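Local coordinates for D-glyceraldehyde dehydrogenase (NADP(+)) (Thermoplasma acidophilum, PDB 5IZD), which oxidises D-glyceraldehyde to (R)-glycerate with NADP(+) as electron acceptor, a step of the non-phosphorylated Entner-Doudoroff pathway, at residues 144-149 against 156-161; 152-157 against 245-250; 253-258 against 426-431; 397-402 against 418-423. One frame throughout, in Å; residues are numbered along the deposited sequence. Where two conformers were deposited one is given.

Interactions 1 and 2 form the inner pair, their centres 6 Å apart, and share Ala156 and Arg157 of helix 153-164. Interaction 1 sets that helix against the end of strand 130-145 and the loop after it, which holds NADP; interaction 2 brings the same helix to Glu247, the predicted proton acceptor, with the Met154 side chain about 9 Å from the cofactor. Residues 253-258 follow soon after Glu247 in the chain and lead into interaction 3, whose centre lies 23 Å from that of interaction 2. Interaction 4 is nested inside the loop that interaction 3 closes, 6 Å away between centres. The two share helix 418-427 and touch, Met255 SD lying 3.7 Å from Met398 CG.

Interaction 1: residues 144-149 against 156-161; sequences ALTPWN and ARKLAP. With NAP (NADP nicotinamide-adenine-dinucleotide phosphate), chain I.
In the beta-alpha-beta unit running from strand 130-145 through helix 153-164 to strand 168-172, part of the Rossmann-type cofactor domain of aldehyde dehydrogenases, Lys158 lies against Ala144, Leu145 and Thr146. Its CB meets Ala144 CB at 4.2 Å, a small methyl that lets helix and strand come close. Farther out, Lys158 CD packs on Thr146 CG2 at 3.9 Å, the two side chains running alongside in opposite senses. A bend at the last torsion (chi4 -68°) takes NZ to Glu458, Thr222 and Thr224, apt partners for a buried ammonium. The loop that follows the strand holds NADP: the cofactor's O3B donates to Thr146 O at 2.8 Å, and Trp148 NE1 donates to O2N of its diphosphate at 2.8 Å, near the indole plane. A phenylalanine in place of Trp148 would probably leave that oxygen without its N-H partner. Backbone bonds tie Ala144 to strand 168-172 and Leu145 to strand 220-224, while helix 94-112 packs on Ala156 and Ala160.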
loop_
_atom_site.group_PDB
_atom_site.type_symbol
_atom_site.label_atom_id
_atom_site.label_comp_id
_atom_site.label_asym_id
_atom_site.label_seq_id
_atom_site.Cartn_x
_atom_site.Cartn_y
_atom_site.Cartn_z
ATOM N N ALA A 144 14.121 -21.950 -10.457
ATOM C CA ALA A 144 15.144 -20.989 -10.074
ATOM C C ALA A 144 16.462 -21.346 -10.741
ATOM O O ALA A 144 16.950 -22.476 -10.588
ATOM C CB ALA A 144 15.323 -20.948 -8.582
ATOM N N LEU A 145 16.973 -20.407 -11.558
ATOM C CA LEU A 145 18.157 -20.614 -12.368
ATOM C C LEU A 145 19.173 -19.594 -11.894
ATOM O O LEU A 145 18.978 -18.369 -12.092
ATOM C CB LEU A 145 17.874 -20.450 -13.864
ATOM C CG LEU A 145 16.859 -21.404 -14.454
ATOM C CD1 LEU A 145 16.399 -20.863 -15.799
ATOM C CD2 LEU A 145 17.360 -22.796 -14.583
ATOM N N THR A 146 20.241 -20.064 -11.250
ATOM C CA THR A 146 21.193 -19.150 -10.592
ATOM C C THR A 146 22.512 -19.066 -11.345
ATOM O O THR A 146 22.942 -20.054 -12.008
ATOM C CB THR A 146 21.414 -19.457 -9.080
ATOM O OG1 THR A 146 21.773 -20.814 -8.886
ATOM C CG2 THR A 146 20.132 -19.195 -8.343
ATOM N N PRO A 147 23.148 -17.876 -11.289
ATOM C CA PRO A 147 24.468 -17.700 -11.916
ATOM C C PRO A 147 25.682 -18.074 -11.015
ATOM O O PRO A 147 25.527 -18.460 -9.849
ATOM C CB PRO A 147 24.477 -16.228 -12.237
ATOM C CG PRO A 147 23.761 -15.641 -11.080
ATOM C CD PRO A 147 22.712 -16.631 -10.630
ATOM N N TRP A 148 26.880 -17.970 -11.568
ATOM C CA TRP A 148 28.091 -18.384 -10.845
ATOM C C TRP A 148 28.696 -17.239 -10.037
ATOM O O TRP A 148 29.531 -17.502 -9.127
ATOM C CB TRP A 148 29.177 -18.947 -11.811
ATOM C CG TRP A 148 29.403 -18.082 -13.033
ATOM C CD1 TRP A 148 28.830 -18.241 -14.249
ATOM C CD2 TRP A 148 30.188 -16.891 -13.107
ATOM N NE1 TRP A 148 29.243 -17.252 -15.099
ATOM C CE2 TRP A 148 30.068 -16.396 -14.406
ATOM C CE3 TRP A 148 31.005 -16.226 -12.212
ATOM C CZ2 TRP A 148 30.735 -15.213 -14.838
ATOM C CZ3 TRP A 148 31.642 -15.041 -12.620
ATOM C CH2 TRP A 148 31.527 -14.567 -13.932
ATOM N N ASN A 149 28.350 -15.996 -10.362
ATOM C CA ASN A 149 29.095 -14.881 -9.826
ATOM C C ASN A 149 28.845 -14.616 -8.337
ATOM O O ASN A 149 29.792 -14.294 -7.613
ATOM C CB ASN A 149 28.936 -13.663 -10.711
ATOM C CG ASN A 149 27.511 -13.055 -10.667
ATOM O OD1 ASN A 149 26.507 -13.753 -10.452
ATOM N ND2 ASN A 149 27.438 -11.738 -10.828
ATOM N N ALA A 156 19.992 -17.893 -2.051
ATOM C CA ALA A 156 19.191 -17.260 -0.998
ATOM C C ALA A 156 18.135 -16.254 -1.561
ATOM O O ALA A 156 17.010 -16.257 -1.130
ATOM C CB ALA A 156 20.085 -16.535 0.010
ATOM N N ARG A 157 18.536 -15.409 -2.497
ATOM C CA ARG A 157 17.648 -14.379 -3.061
ATOM C C ARG A 157 16.378 -14.933 -3.709
ATOM O O ARG A 157 15.362 -14.305 -3.625
ATOM C CB ARG A 157 18.394 -13.548 -4.095
ATOM C CG ARG A 157 17.485 -12.671 -4.955
ATOM C CD ARG A 157 18.321 -11.821 -5.874
ATOM N NE ARG A 157 18.988 -10.787 -5.130
ATOM C CZ ARG A 157 19.949 -10.014 -5.631
ATOM N NH1 ARG A 157 20.369 -10.155 -6.890
ATOM N NH2 ARG A 157 20.489 -9.089 -4.848
ATOM N N LYS A 158 16.477 -16.072 -4.367
ATOM C CA LYS A 158 15.402 -16.742 -5.052
ATOM C C LYS A 158 14.611 -17.741 -4.189
ATOM O O LYS A 158 13.368 -17.729 -4.227
ATOM C CB LYS A 158 15.982 -17.428 -6.295
ATOM C CG LYS A 158 16.535 -16.363 -7.236
ATOM C CD LYS A 158 16.973 -16.900 -8.567
ATOM C CE LYS A 158 17.803 -15.886 -9.325
ATOM N NZ LYS A 158 16.984 -14.732 -9.744
ATOM N N LEU A 159 15.290 -18.566 -3.388
ATOM C CA LEU A 159 14.596 -19.581 -2.568
ATOM C C LEU A 159 13.807 -18.960 -1.421
ATOM O O LEU A 159 12.685 -19.354 -1.189
ATOM C CB LEU A 159 15.535 -20.650 -1.961
ATOM C CG LEU A 159 16.344 -21.590 -2.842
ATOM C CD1 LEU A 159 17.153 -22.486 -1.953
ATOM C CD2 LEU A 159 15.511 -22.444 -3.742
ATOM N N ALA A 160 14.375 -18.011 -0.695
ATOM C CA ALA A 160 13.631 -17.462 0.469
ATOM C C ALA A 160 12.266 -16.885 0.118
ATOM O O ALA A 160 11.268 -17.320 0.712
ATOM C CB ALA A 160 14.452 -16.492 1.292
ATOM N N PRO A 161 12.196 -15.979 -0.890
ATOM C CA PRO A 161 10.863 -15.410 -1.141
ATOM C C PRO A 161 9.927 -16.401 -1.819
ATOM O O PRO A 161 8.710 -16.339 -1.605
ATOM C CB PRO A 161 11.130 -14.236 -2.094
ATOM C CG PRO A 161 12.481 -14.511 -2.697
ATOM C CD PRO A 161 13.235 -15.255 -1.647
HETATM P PA NAP I . 24.245 -17.822 -18.051
HETATM O O1A NAP I . 24.532 -18.691 -19.236
HETATM O O2A NAP I . 23.240 -16.701 -18.214
HETATM O O5B NAP I . 23.804 -18.788 -16.809
HETATM C C5B NAP I . 22.803 -18.459 -15.820
HETATM C C4B NAP I . 21.979 -19.707 -15.451
HETATM O O4B NAP I . 21.149 -20.093 -16.563
HETATM C C3B NAP I . 22.856 -20.941 -15.158
HETATM O O3B NAP I . 22.203 -21.767 -14.157
HETATM C C2B NAP I . 22.892 -21.647 -16.485
HETATM O O2B NAP I . 23.301 -23.009 -16.406
HETATM C C1B NAP I . 21.470 -21.465 -16.943
HETATM N N9A NAP I . 21.234 -21.668 -18.381
HETATM C C8A NAP I . 22.125 -21.614 -19.408
HETATM N N7A NAP I . 21.559 -21.867 -20.569
HETATM C C5A NAP I . 20.210 -22.062 -20.256
HETATM C C6A NAP I . 19.093 -22.352 -21.041
HETATM N N6A NAP I . 19.151 -22.485 -22.372
HETATM N N1A NAP I . 17.898 -22.488 -20.429
HETATM C C2A NAP I . 17.835 -22.378 -19.089
HETATM N N3A NAP I . 18.856 -22.118 -18.262
HETATM C C4A NAP I . 20.022 -21.958 -18.928
HETATM O O3 NAP I . 25.629 -17.210 -17.570
HETATM P PN NAP I . 27.118 -17.404 -18.149
HETATM O O1N NAP I . 27.560 -18.846 -17.979
HETATM O O2N NAP I . 28.049 -16.425 -17.475
HETATM O O5D NAP I . 26.996 -17.072 -19.658
HETATM P P2B NAP I . 24.822 -23.414 -16.929
HETATM O O1X NAP I . 24.916 -24.942 -16.792
HETATM O O2X NAP I . 25.791 -22.781 -16.048
HETATM O O3X NAP I . 24.987 -23.019 -18.357
#

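Interaction 2: residues 152-157 against 245-250; sequences AGMVAR and ILELGG
The guanidinium of Arg157 meets a water at its edge, in its plane, and this water links it to the carboxylate of Glu247, whose OE2 lies oblique to the guanidinium. The water accepts from Arg157 NH1 at 2.6 Å and donates to Glu247 OE2 at 3.0 Å; directly, NH1 and OE2 are 4.3 Å apart, too far for a salt bridge. A long, flexible arginine suits this reach: extended through chi2, it turns at chi3 (-72°) to bring NH1 to the water, while NH2 pairs with Glu441. Met154 CE comes within 4.4 Å of Glu247 OE2, an apolar neighbour beside the acid. The other carboxylate oxygen is gripped within its own segment, Gly249 N donating to Glu247 OE1 at 3.0 Å, nearly along the C-O bond. Glycine fits there, since its phi is positive. With OE1 held by the backbone and OE2 by water and, weakly, by His447, the carboxylate is probably fixed in rotation, which would fit the predicted role of Glu247 as proton acceptor.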
loop_
_atom_site.group_PDB
_atom_site.type_symbol
_atom_site.label_atom_id
_atom_site.label_comp_id
_atom_site.label_asym_id
_atom_site.label_seq_id
_atom_site.Cartn_x
_atom_site.Cartn_y
_atom_site.Cartn_z
ATOM N N ALA A 152 26.054 -18.134 -3.828
ATOM C CA ALA A 152 25.331 -18.428 -2.589
ATOM C C ALA A 152 24.251 -17.339 -2.399
ATOM O O ALA A 152 23.092 -17.655 -2.113
ATOM C CB ALA A 152 26.272 -18.452 -1.410
ATOM N N GLY A 153 24.643 -16.077 -2.573
ATOM C CA GLY A 153 23.685 -14.891 -2.545
ATOM C C GLY A 153 22.469 -15.069 -3.436
ATOM O O GLY A 153 21.331 -14.762 -3.050
ATOM N N MET A 154 22.703 -15.579 -4.641
ATOM C CA MET A 154 21.611 -15.677 -5.631
ATOM C C MET A 154 20.652 -16.815 -5.309
ATOM O O MET A 154 19.467 -16.770 -5.652
ATOM C CB MET A 154 22.163 -15.810 -7.047
ATOM C CG MET A 154 22.912 -14.590 -7.529
ATOM S SD MET A 154 21.706 -13.295 -7.973
ATOM C CE MET A 154 22.955 -12.154 -8.642
ATOM N N VAL A 155 21.178 -17.854 -4.653
ATOM C CA VAL A 155 20.334 -18.932 -4.212
ATOM C C VAL A 155 19.422 -18.465 -3.099
ATOM O O VAL A 155 18.236 -18.662 -3.184
ATOM C CB VAL A 155 21.176 -20.151 -3.793
ATOM C CG1 VAL A 155 20.348 -21.176 -3.063
ATOM C CG2 VAL A 155 21.886 -20.693 -5.028
ATOM N N ALA A 156 19.992 -17.893 -2.051
ATOM C CA ALA A 156 19.191 -17.260 -0.998
ATOM C C ALA A 156 18.135 -16.254 -1.561
ATOM O O ALA A 156 17.010 -16.257 -1.130
ATOM C CB ALA A 156 20.085 -16.535 0.010
ATOM N N ARG A 157 18.536 -15.409 -2.497
ATOM C CA ARG A 157 17.648 -14.379 -3.061
ATOM C C ARG A 157 16.378 -14.933 -3.709
ATOM O O ARG A 157 15.362 -14.305 -3.625
ATOM C CB ARG A 157 18.394 -13.548 -4.095
ATOM C CG ARG A 157 17.485 -12.671 -4.955
ATOM C CD ARG A 157 18.321 -11.821 -5.874
ATOM N NE ARG A 157 18.988 -10.787 -5.130
ATOM C CZ ARG A 157 19.949 -10.014 -5.631
ATOM N NH1 ARG A 157 20.369 -10.155 -6.890
ATOM N NH2 ARG A 157 20.489 -9.089 -4.848
ATOM N N ILE A 245 10.940 -13.619 -13.951
ATOM C CA ILE A 245 11.740 -12.683 -13.157
ATOM C C ILE A 245 13.154 -12.927 -13.636
ATOM O O ILE A 245 13.697 -14.043 -13.384
ATOM C CB ILE A 245 11.665 -12.927 -11.650
ATOM C CG1 ILE A 245 10.219 -12.880 -11.096
ATOM C CG2 ILE A 245 12.582 -11.927 -10.922
ATOM C CD1 ILE A 245 10.081 -13.440 -9.670
ATOM N N LEU A 246 13.686 -11.992 -14.421
ATOM C CA LEU A 246 14.969 -12.139 -15.118
ATOM C C LEU A 246 15.793 -10.907 -14.831
ATOM O O LEU A 246 15.319 -9.755 -15.066
ATOM C CB LEU A 246 14.826 -12.193 -16.640
ATOM C CG LEU A 246 13.871 -13.218 -17.233
ATOM C CD1 LEU A 246 13.789 -13.048 -18.750
ATOM C CD2 LEU A 246 14.284 -14.609 -16.835
ATOM N N GLU A 247 17.028 -11.141 -14.423
ATOM C CA GLU A 247 18.000 -10.094 -14.246
ATOM C C GLU A 247 19.279 -10.413 -15.018
ATOM O O GLU A 247 19.905 -11.439 -14.741
ATOM C CB GLU A 247 18.263 -9.910 -12.759
ATOM C CG GLU A 247 19.027 -8.597 -12.480
ATOM C CD GLU A 247 20.502 -8.769 -12.177
ATOM O OE1 GLU A 247 21.331 -8.622 -13.103
ATOM O OE2 GLU A 247 20.834 -9.050 -10.984
ATOM N N LEU A 248 19.613 -9.554 -16.004
ATOM C CA LEU A 248 20.484 -9.880 -17.098
ATOM C C LEU A 248 21.766 -9.007 -17.137
ATOM O O LEU A 248 22.351 -8.815 -18.195
ATOM C CB LEU A 248 19.743 -9.872 -18.435
ATOM C CG LEU A 248 18.477 -10.704 -18.448
ATOM C CD1 LEU A 248 17.747 -10.608 -19.793
ATOM C CD2 LEU A 248 18.758 -12.146 -18.126
ATOM N N GLY A 249 22.125 -8.434 -15.975
ATOM C CA GLY A 249 23.402 -7.700 -15.877
ATOM C C GLY A 249 23.212 -6.289 -16.446
ATOM O O GLY A 249 22.057 -5.838 -16.547
ATOM N N GLY A 250 24.310 -5.620 -16.818
ATOM C CA GLY A 250 24.262 -4.208 -17.154
ATOM C C GLY A 250 25.527 -3.589 -17.642
ATOM O O GLY A 250 26.504 -4.274 -17.900
HETATM O O HOH W 1 19.545 -11.048 -9.187
#

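Interaction 3: residues 253-258 against 426-431; sequences PFMVWK and ERIRFG
Pro253 and Phe430 mark the nearest approach of the two backbones, their CA atoms 9.5 Å apart, so side chains must fill the space between. Residues 253-256 are extended strand, which turns Pro253 and Met255 toward the other segment. On that segment helix 418-427 has just ended: Ile428 is the first residue to leave helical angles, and Arg429 centres an inverse gamma turn closed by a weak bond from Phe430 N to Ile428 O. The turn presents Ile428 and Phe430 to the strand. The rigid proline ring sets CD over one face of Phe430, 4.1 Å from the ring centroid and 26° off its normal, a CH-pi contact displaced toward the rim. Met255 and Ile428 reach tip to tip, SD lying 3.8 Å from CD1; the methionine bends at chi3 (-75°), which also brings its CE to within 3.9 Å of Ile428 CD1. Strand 252-256 runs between parallel strands 284-290 and 410-414 of the seven-stranded sheet, and helix 395-403 adds Ala402 beside Pro253 and Met398 beside Met255.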
loop_
_atom_site.group_PDB
_atom_site.type_symbol
_atom_site.label_atom_id
_atom_site.label_comp_id
_atom_site.label_asym_id
_atom_site.label_seq_id
_atom_site.Cartn_x
_atom_site.Cartn_y
_atom_site.Cartn_z
ATOM N N PRO A 253 27.159 3.164 -15.942
ATOM C CA PRO A 253 28.036 4.321 -15.991
ATOM C C PRO A 253 28.419 4.808 -14.590
ATOM O O PRO A 253 27.568 4.863 -13.695
ATOM C CB PRO A 253 27.175 5.388 -16.707
ATOM C CG PRO A 253 25.767 5.098 -16.282
ATOM C CD PRO A 253 25.738 3.549 -16.059
ATOM N N PHE A 254 29.675 5.210 -14.454
ATOM C CA PHE A 254 30.231 5.783 -13.246
ATOM C C PHE A 254 30.576 7.259 -13.520
ATOM O O PHE A 254 31.559 7.564 -14.229
ATOM C CB PHE A 254 31.472 4.995 -12.849
ATOM C CG PHE A 254 31.892 5.184 -11.421
ATOM C CD1 PHE A 254 32.564 6.333 -11.029
ATOM C CD2 PHE A 254 31.592 4.235 -10.464
ATOM C CE1 PHE A 254 32.951 6.514 -9.710
ATOM C CE2 PHE A 254 31.951 4.424 -9.146
ATOM C CZ PHE A 254 32.631 5.559 -8.764
ATOM N N MET A 255 29.809 8.174 -12.910
ATOM C CA MET A 255 29.857 9.585 -13.275
ATOM C C MET A 255 30.411 10.421 -12.120
ATOM O O MET A 255 29.886 10.371 -11.016
ATOM C CB MET A 255 28.422 10.042 -13.635
ATOM C CG MET A 255 27.894 9.389 -14.913
ATOM S SD MET A 255 26.086 9.512 -15.110
ATOM C CE MET A 255 25.567 8.274 -13.918
ATOM N N VAL A 256 31.446 11.207 -12.366
ATOM C CA VAL A 256 32.128 11.977 -11.340
ATOM C C VAL A 256 32.116 13.427 -11.819
ATOM O O VAL A 256 32.864 13.821 -12.715
ATOM C CB VAL A 256 33.567 11.474 -11.128
ATOM C CG1 VAL A 256 34.256 12.247 -10.006
ATOM C CG2 VAL A 256 33.564 9.939 -10.831
ATOM N N TRP A 257 31.236 14.210 -11.213
ATOM C CA TRP A 257 31.093 15.619 -11.590
ATOM C C TRP A 257 32.286 16.400 -11.007
ATOM O O TRP A 257 33.028 15.866 -10.170
ATOM C CB TRP A 257 29.734 16.144 -11.137
ATOM C CG TRP A 257 29.421 17.453 -11.732
ATOM C CD1 TRP A 257 29.266 18.645 -11.063
ATOM C CD2 TRP A 257 29.240 17.755 -13.133
ATOM N NE1 TRP A 257 29.010 19.649 -11.951
ATOM C CE2 TRP A 257 28.968 19.140 -13.220
ATOM C CE3 TRP A 257 29.249 16.992 -14.300
ATOM C CZ2 TRP A 257 28.727 19.786 -14.448
ATOM C CZ3 TRP A 257 29.050 17.607 -15.511
ATOM C CH2 TRP A 257 28.780 19.013 -15.584
ATOM N N LYS A 258 32.524 17.617 -11.514
ATOM C CA LYS A 258 33.664 18.447 -11.080
ATOM C C LYS A 258 33.687 18.756 -9.597
ATOM O O LYS A 258 34.745 18.989 -9.074
ATOM C CB LYS A 258 33.736 19.797 -11.838
ATOM C CG LYS A 258 32.504 20.645 -11.790
ATOM C CD LYS A 258 32.737 22.081 -12.327
ATOM C CE LYS A 258 31.380 22.632 -12.686
ATOM N NZ LYS A 258 31.387 23.943 -13.371
ATOM N N GLU A 426 15.517 11.255 -11.889
ATOM C CA GLU A 426 14.574 10.980 -12.995
ATOM C C GLU A 426 15.247 10.871 -14.360
ATOM O O GLU A 426 14.814 10.041 -15.179
ATOM C CB GLU A 426 13.420 12.031 -13.045
ATOM C CG GLU A 426 12.328 11.654 -12.042
ATOM C CD GLU A 426 10.966 12.365 -12.204
ATOM O OE1 GLU A 426 10.785 13.547 -11.789
ATOM O OE2 GLU A 426 10.021 11.688 -12.691
ATOM N N ARG A 427 16.267 11.692 -14.624
ATOM C CA ARG A 427 16.821 11.765 -15.966
ATOM C C ARG A 427 17.804 10.570 -16.270
ATOM O O ARG A 427 18.026 10.245 -17.449
ATOM C CB ARG A 427 17.452 13.141 -16.211
ATOM C CG ARG A 427 16.448 14.318 -16.300
ATOM C CD ARG A 427 15.931 14.464 -17.729
ATOM N NE ARG A 427 14.687 15.209 -17.903
ATOM C CZ ARG A 427 14.318 15.808 -19.035
ATOM N NH1 ARG A 427 15.106 15.798 -20.094
ATOM N NH2 ARG A 427 13.155 16.434 -19.107
ATOM N N ILE A 428 18.344 9.925 -15.221
ATOM C CA ILE A 428 19.214 8.722 -15.374
ATOM C C ILE A 428 18.299 7.532 -15.374
ATOM O O ILE A 428 17.761 7.124 -14.321
ATOM C CB ILE A 428 20.296 8.567 -14.255
ATOM C CG1 ILE A 428 21.272 9.747 -14.247
ATOM C CG2 ILE A 428 21.053 7.243 -14.381
ATOM C CD1 ILE A 428 22.268 9.705 -15.372
ATOM N N ARG A 429 18.119 6.978 -16.569
ATOM C CA ARG A 429 17.084 5.998 -16.781
ATOM C C ARG A 429 17.664 4.644 -16.523
ATOM O O ARG A 429 17.785 3.826 -17.460
ATOM C CB ARG A 429 16.528 6.120 -18.184
ATOM C CG ARG A 429 15.792 7.426 -18.431
ATOM C CD ARG A 429 14.370 7.374 -17.919
ATOM N NE ARG A 429 13.541 6.510 -18.725
ATOM C CZ ARG A 429 12.283 6.173 -18.421
ATOM N NH1 ARG A 429 11.702 6.632 -17.326
ATOM N NH2 ARG A 429 11.597 5.360 -19.213
ATOM N N PHE A 430 18.059 4.434 -15.259
ATOM C CA PHE A 430 18.662 3.168 -14.797
ATOM C C PHE A 430 17.868 2.734 -13.584
ATOM O O PHE A 430 17.288 3.580 -12.895
ATOM C CB PHE A 430 20.143 3.341 -14.456
ATOM C CG PHE A 430 21.005 3.274 -15.663
ATOM C CD1 PHE A 430 21.027 4.330 -16.572
ATOM C CD2 PHE A 430 21.728 2.125 -15.951
ATOM C CE1 PHE A 430 21.757 4.255 -17.747
ATOM C CE2 PHE A 430 22.464 2.034 -17.124
ATOM C CZ PHE A 430 22.484 3.108 -18.024
ATOM N N GLY A 431 17.827 1.431 -13.356
ATOM C CA GLY A 431 17.071 0.867 -12.218
ATOM C C GLY A 431 17.662 1.218 -10.872
ATOM O O GLY A 431 16.903 1.388 -9.904
#

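Interaction 4: residues 397-402 against 418-423; sequences EMYDLA and PNIIFE
Tyr399 reaches from helix 395-403 to Glu423 and Ile420 on helix 418-427, and its hydroxyl donates to Glu423 OE2 at 2.9 Å. The carboxylate oxygen receives it on its anti lone pair, lying in the ring plane at the phenol edge, while ring and carboxylate planes stand 79° apart. Glu423 CG is anti to the backbone N (chi1 -177°) and the chain stays extended, which carries the acid across to the tyrosine; its OE1 bonds to His129 of a neighbouring subunit. The short helical segments run 30° from parallel with axes 12.7 Å apart, a spacing that large side chains such as tyrosine can bridge. Both helices belong to the alpha/beta region in which parallel strands 386-392, 410-414 and 432-435 alternate with them along the chain. A phenylalanine in place of Tyr399 would probably leave Glu423 OE2 without its donor from this helix. The beta-branched Ile420 offers its CG2 methyl, 4.2 Å from Met398 CE, where the flexible thioether crosses it at about a right angle.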
loop_
_atom_site.group_PDB
_atom_site.type_symbol
_atom_site.label_atom_id
_atom_site.label_comp_id
_atom_site.label_asym_id
_atom_site.label_seq_id
_atom_site.Cartn_x
_atom_site.Cartn_y
_atom_site.Cartn_z
ATOM N N GLU A 397 24.834 16.462 -21.282
ATOM C CA GLU A 397 25.732 15.544 -21.999
ATOM C C GLU A 397 25.910 14.250 -21.158
ATOM O O GLU A 397 25.734 13.159 -21.689
ATOM C CB GLU A 397 27.069 16.238 -22.335
ATOM C CG GLU A 397 28.146 15.275 -22.825
ATOM C CD GLU A 397 29.586 15.767 -22.669
ATOM O OE1 GLU A 397 30.397 15.386 -23.546
ATOM O OE2 GLU A 397 29.909 16.471 -21.672
ATOM N N MET A 398 26.185 14.418 -19.861
ATOM C CA MET A 398 26.333 13.339 -18.885
ATOM C C MET A 398 25.109 12.407 -18.897
ATOM O O MET A 398 25.285 11.178 -19.101
ATOM C CB MET A 398 26.579 13.895 -17.487
ATOM C CG MET A 398 26.918 12.842 -16.436
ATOM S SD MET A 398 27.191 13.505 -14.784
ATOM C CE MET A 398 25.514 13.634 -14.174
ATOM N N TYR A 399 23.904 12.979 -18.812
ATOM C CA TYR A 399 22.688 12.182 -18.859
ATOM C C TYR A 399 22.565 11.406 -20.149
ATOM O O TYR A 399 22.198 10.215 -20.134
ATOM C CB TYR A 399 21.396 13.031 -18.741
ATOM C CG TYR A 399 21.187 13.813 -17.458
ATOM C CD1 TYR A 399 21.741 13.396 -16.272
ATOM C CD2 TYR A 399 20.416 15.009 -17.458
ATOM C CE1 TYR A 399 21.558 14.097 -15.117
ATOM C CE2 TYR A 399 20.213 15.724 -16.283
ATOM C CZ TYR A 399 20.784 15.236 -15.099
ATOM O OH TYR A 399 20.660 15.881 -13.898
ATOM N N ASP A 400 22.833 12.086 -21.261
ATOM C CA ASP A 400 22.663 11.463 -22.596
ATOM C C ASP A 400 23.656 10.307 -22.846
ATOM O O ASP A 400 23.291 9.304 -23.434
ATOM C CB ASP A 400 22.824 12.488 -23.737
ATOM C CG ASP A 400 21.645 13.442 -23.844
ATOM O OD1 ASP A 400 20.566 13.168 -23.280
ATOM O OD2 ASP A 400 21.805 14.469 -24.521
ATOM N N LEU A 401 24.893 10.498 -22.427
ATOM C CA LEU A 401 25.908 9.486 -22.554
ATOM C C LEU A 401 25.560 8.231 -21.700
ATOM O O LEU A 401 25.703 7.083 -22.177
ATOM C CB LEU A 401 27.287 10.023 -22.193
ATOM C CG LEU A 401 27.842 11.055 -23.175
ATOM C CD1 LEU A 401 29.077 11.643 -22.536
ATOM C CD2 LEU A 401 28.232 10.539 -24.559
ATOM N N ALA A 402 25.146 8.477 -20.461
ATOM C CA ALA A 402 24.706 7.453 -19.546
ATOM C C ALA A 402 23.548 6.640 -20.103
ATOM O O ALA A 402 23.572 5.377 -20.048
ATOM C CB ALA A 402 24.342 8.044 -18.208
ATOM N N PRO A 418 22.916 19.644 -5.318
ATOM C CA PRO A 418 21.636 19.028 -5.050
ATOM C C PRO A 418 20.739 19.004 -6.257
ATOM O O PRO A 418 19.949 18.104 -6.408
ATOM C CB PRO A 418 21.048 19.904 -3.936
ATOM C CG PRO A 418 21.778 21.220 -4.074
ATOM C CD PRO A 418 23.153 20.792 -4.433
ATOM N N ASN A 419 20.886 19.977 -7.138
ATOM C CA ASN A 419 20.058 20.031 -8.331
ATOM C C ASN A 419 20.383 18.928 -9.302
ATOM O O ASN A 419 19.485 18.413 -9.939
ATOM C CB ASN A 419 20.165 21.394 -8.973
ATOM C CG ASN A 419 19.646 22.490 -8.050
ATOM O OD1 ASN A 419 18.785 22.246 -7.186
ATOM N ND2 ASN A 419 20.205 23.658 -8.183
ATOM N N ILE A 420 21.638 18.547 -9.372
ATOM C CA ILE A 420 22.025 17.416 -10.207
ATOM C C ILE A 420 21.508 16.125 -9.606
ATOM O O ILE A 420 20.931 15.344 -10.334
ATOM C CB ILE A 420 23.538 17.350 -10.410
ATOM C CG1 ILE A 420 24.000 18.612 -11.147
ATOM C CG2 ILE A 420 23.902 16.097 -11.195
ATOM C CD1 ILE A 420 25.521 18.669 -11.318
ATOM N N ILE A 421 21.637 15.938 -8.289
ATOM C CA ILE A 421 21.167 14.736 -7.609
ATOM C C ILE A 421 19.643 14.472 -7.784
ATOM O O ILE A 421 19.226 13.385 -8.190
ATOM C CB ILE A 421 21.517 14.731 -6.088
ATOM C CG1 ILE A 421 23.039 14.595 -5.846
ATOM C CG2 ILE A 421 20.797 13.582 -5.369
ATOM C CD1 ILE A 421 23.500 15.055 -4.469
ATOM N N PHE A 422 18.814 15.458 -7.448
ATOM C CA PHE A 422 17.363 15.307 -7.606
ATOM C C PHE A 422 16.936 15.190 -9.074
ATOM O O PHE A 422 16.029 14.428 -9.419
ATOM C CB PHE A 422 16.628 16.474 -6.922
ATOM C CG PHE A 422 16.724 16.445 -5.427
ATOM C CD1 PHE A 422 16.073 15.454 -4.693
ATOM C CD2 PHE A 422 17.451 17.383 -4.745
ATOM C CE1 PHE A 422 16.139 15.417 -3.299
ATOM C CE2 PHE A 422 17.514 17.353 -3.363
ATOM C CZ PHE A 422 16.858 16.375 -2.637
ATOM N N GLU A 423 17.578 15.933 -9.954
ATOM C CA GLU A 423 17.250 15.841 -11.364
ATOM C C GLU A 423 17.665 14.490 -11.986
ATOM O O GLU A 423 16.889 13.891 -12.724
ATOM C CB GLU A 423 17.869 17.032 -12.138
ATOM C CG GLU A 423 17.500 17.015 -13.627
ATOM C CD GLU A 423 18.041 18.175 -14.395
ATOM O OE1 GLU A 423 17.142 18.952 -14.766
ATOM O OE2 GLU A 423 19.292 18.317 -14.586
#